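PDB 3O6U: uncharacterized protein CPE2226 from Clostridium perfringens, which is of unknown function but probably binds flavin mononucleotide (FMN). Local coordinates for residues Ile85-Gly90 / Ser94-Lys99. Numbering follows the deposited sequence.
Sequences IDVITG and SSNQFK
Ser-95 and Ile-88 join the extended loop that follows helix 66-80 to the first turns of helix 92-111, within the FMN-binding domain. The backbone N-H of Ile-88 points almost straight at the serine hydroxyl, with Ile-88 N to Ser-95 OG 2.9 Å and an angle of 175° at the hydrogen. Ser-95 OG is also hydrogen-bonded to the carbonyl O of Ala-91, one turn back on the helix. Serine suits this place because it is small: Val-87 can lie directly against Ser-95, CB to CB at 3.6 Å.

The inner side is apolar and closely packed. Ile-85 sends CD1 to the Phe-98 ring, 3.8 Å from CD2, the two side chains crossing at about a right angle. A long branched residue fits here, since Ile-85 also touches Leu-73 of helix 66-80, while Phe-98 reaches Leu-23 of strand 19-27 and meets Tyr-37 edge-to-face.

Towards solvent the fit is looser between Val-87 and Asn-96. Val-87 is exposed, and its CG1 rests against the amide end of Asn-96, ND2 at 3.6 Å. Lys-99 closes the border between the packed and open sides, a place that suits lysine because its methylenes can run past Ile-85, Lys-99 CG to Ile-85 CG1 3.7 Å. A bend at chi3 (66°) then helps bring Lys-99 NZ to the Ile-85 carbonyl, 2.8 Å from O and nearly in line with the C=O bond (165°).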
loop_
_atom_site.group_PDB
_atom_site.type_symbol
_atom_site.label_atom_id
_atom_site.label_comp_id
_atom_site.label_asym_id
_atom_site.label_seq_id
_atom_site.Cartn_x
_atom_site.Cartn_y
_atom_site.Cartn_z
ATOM N N ILE A 85 -11.359 2.428 2.294
ATOM C CA ILE A 85 -11.490 1.111 2.902
ATOM C C ILE A 85 -11.532 1.253 4.422
ATOM O O ILE A 85 -11.201 2.306 4.959
ATOM C CB ILE A 85 -10.319 0.156 2.520
ATOM C CG1 ILE A 85 -8.970 0.815 2.803
ATOM C CG2 ILE A 85 -10.419 -0.234 1.065
ATOM C CD1 ILE A 85 -7.920 -0.155 3.337
ATOM N N ASP A 86 -11.951 0.189 5.104
ATOM C CA ASP A 86 -12.040 0.171 6.566
ATOM C C ASP A 86 -10.651 -0.124 7.125
ATOM O O ASP A 86 -9.949 -0.997 6.603
ATOM C CB ASP A 86 -13.006 -0.928 7.031
ATOM C CG ASP A 86 -14.269 -1.004 6.184
ATOM O OD1 ASP A 86 -14.911 0.049 5.951
ATOM O OD2 ASP A 86 -14.625 -2.126 5.753
ATOM N N VAL A 87 -10.243 0.570 8.181
ATOM C CA VAL A 87 -8.917 0.292 8.690
ATOM C C VAL A 87 -8.904 -1.103 9.294
ATOM O O VAL A 87 -9.952 -1.652 9.607
ATOM C CB VAL A 87 -8.406 1.413 9.680
ATOM C CG1 VAL A 87 -8.750 2.784 9.109
ATOM C CG2 VAL A 87 -8.944 1.242 11.067
ATOM N N ILE A 88 -7.735 -1.728 9.353
ATOM C CA ILE A 88 -7.662 -3.061 9.931
ATOM C C ILE A 88 -7.204 -2.974 11.393
ATOM O O ILE A 88 -6.124 -2.472 11.717
ATOM C CB ILE A 88 -6.718 -3.995 9.116
ATOM C CG1 ILE A 88 -7.356 -4.327 7.765
ATOM C CG2 ILE A 88 -6.450 -5.284 9.882
ATOM C CD1 ILE A 88 -6.337 -4.717 6.697
ATOM N N THR A 89 -8.074 -3.453 12.269
ATOM C CA THR A 89 -7.849 -3.482 13.706
ATOM C C THR A 89 -6.476 -4.067 14.013
ATOM O O THR A 89 -6.198 -5.209 13.649
ATOM C CB THR A 89 -8.898 -4.387 14.396
ATOM O OG1 THR A 89 -10.164 -4.236 13.739
ATOM C CG2 THR A 89 -9.028 -4.034 15.877
ATOM N N GLY A 90 -5.638 -3.276 14.680
ATOM C CA GLY A 90 -4.313 -3.726 15.072
ATOM C C GLY A 90 -3.222 -3.353 14.091
ATOM O O GLY A 90 -2.049 -3.696 14.276
ATOM N N SER A 94 -0.728 1.344 9.166
ATOM C CA SER A 94 -0.571 0.912 7.789
ATOM C C SER A 94 -1.862 1.108 6.981
ATOM O O SER A 94 -1.823 1.469 5.802
ATOM C CB SER A 94 -0.118 -0.542 7.777
ATOM O OG SER A 94 1.125 -0.649 8.455
ATOM N N SER A 95 -3.009 0.904 7.614
ATOM C CA SER A 95 -4.262 1.106 6.910
ATOM C C SER A 95 -4.353 2.557 6.444
ATOM O O SER A 95 -4.691 2.829 5.287
ATOM C CB SER A 95 -5.433 0.748 7.826
ATOM O OG SER A 95 -5.310 -0.599 8.254
ATOM N N ASN A 96 -4.024 3.482 7.342
ATOM C CA ASN A 96 -4.059 4.908 7.017
ATOM C C ASN A 96 -2.978 5.253 5.991
ATOM O O ASN A 96 -3.247 5.961 5.025
ATOM C CB ASN A 96 -3.889 5.733 8.288
ATOM C CG ASN A 96 -5.146 5.739 9.160
ATOM O OD1 ASN A 96 -5.082 6.081 10.341
ATOM N ND2 ASN A 96 -6.288 5.384 8.577
ATOM N N GLN A 97 -1.750 4.786 6.202
ATOM C CA GLN A 97 -0.715 5.013 5.203
ATOM C C GLN A 97 -1.196 4.457 3.841
ATOM O O GLN A 97 -1.151 5.169 2.833
ATOM C CB GLN A 97 0.584 4.332 5.632
ATOM C CG GLN A 97 1.671 4.319 4.561
ATOM C CD GLN A 97 3.042 4.036 5.138
ATOM O OE1 GLN A 97 3.779 4.956 5.474
ATOM N NE2 GLN A 97 3.377 2.765 5.283
ATOM N N PHE A 98 -1.670 3.204 3.822
ATOM C CA PHE A 98 -2.194 2.566 2.601
ATOM C C PHE A 98 -3.279 3.415 1.949
ATOM O O PHE A 98 -3.266 3.601 0.724
ATOM C CB PHE A 98 -2.787 1.178 2.907
ATOM C CG PHE A 98 -3.370 0.451 1.685
ATOM C CD1 PHE A 98 -2.558 -0.298 0.835
ATOM C CD2 PHE A 98 -4.739 0.511 1.402
ATOM C CE1 PHE A 98 -3.098 -0.982 -0.264
ATOM C CE2 PHE A 98 -5.277 -0.163 0.311
ATOM C CZ PHE A 98 -4.454 -0.909 -0.528
ATOM N N LYS A 99 -4.212 3.922 2.756
ATOM C CA LYS A 99 -5.301 4.733 2.229
ATOM C C LYS A 99 -4.802 5.973 1.504
ATOM O O LYS A 99 -5.303 6.281 0.426
ATOM C CB LYS A 99 -6.315 5.090 3.341
ATOM C CG LYS A 99 -7.094 3.848 3.835
ATOM C CD LYS A 99 -8.047 4.121 5.002
ATOM C CE LYS A 99 -9.190 5.035 4.591
ATOM N NZ LYS A 99 -10.357 4.941 5.509
#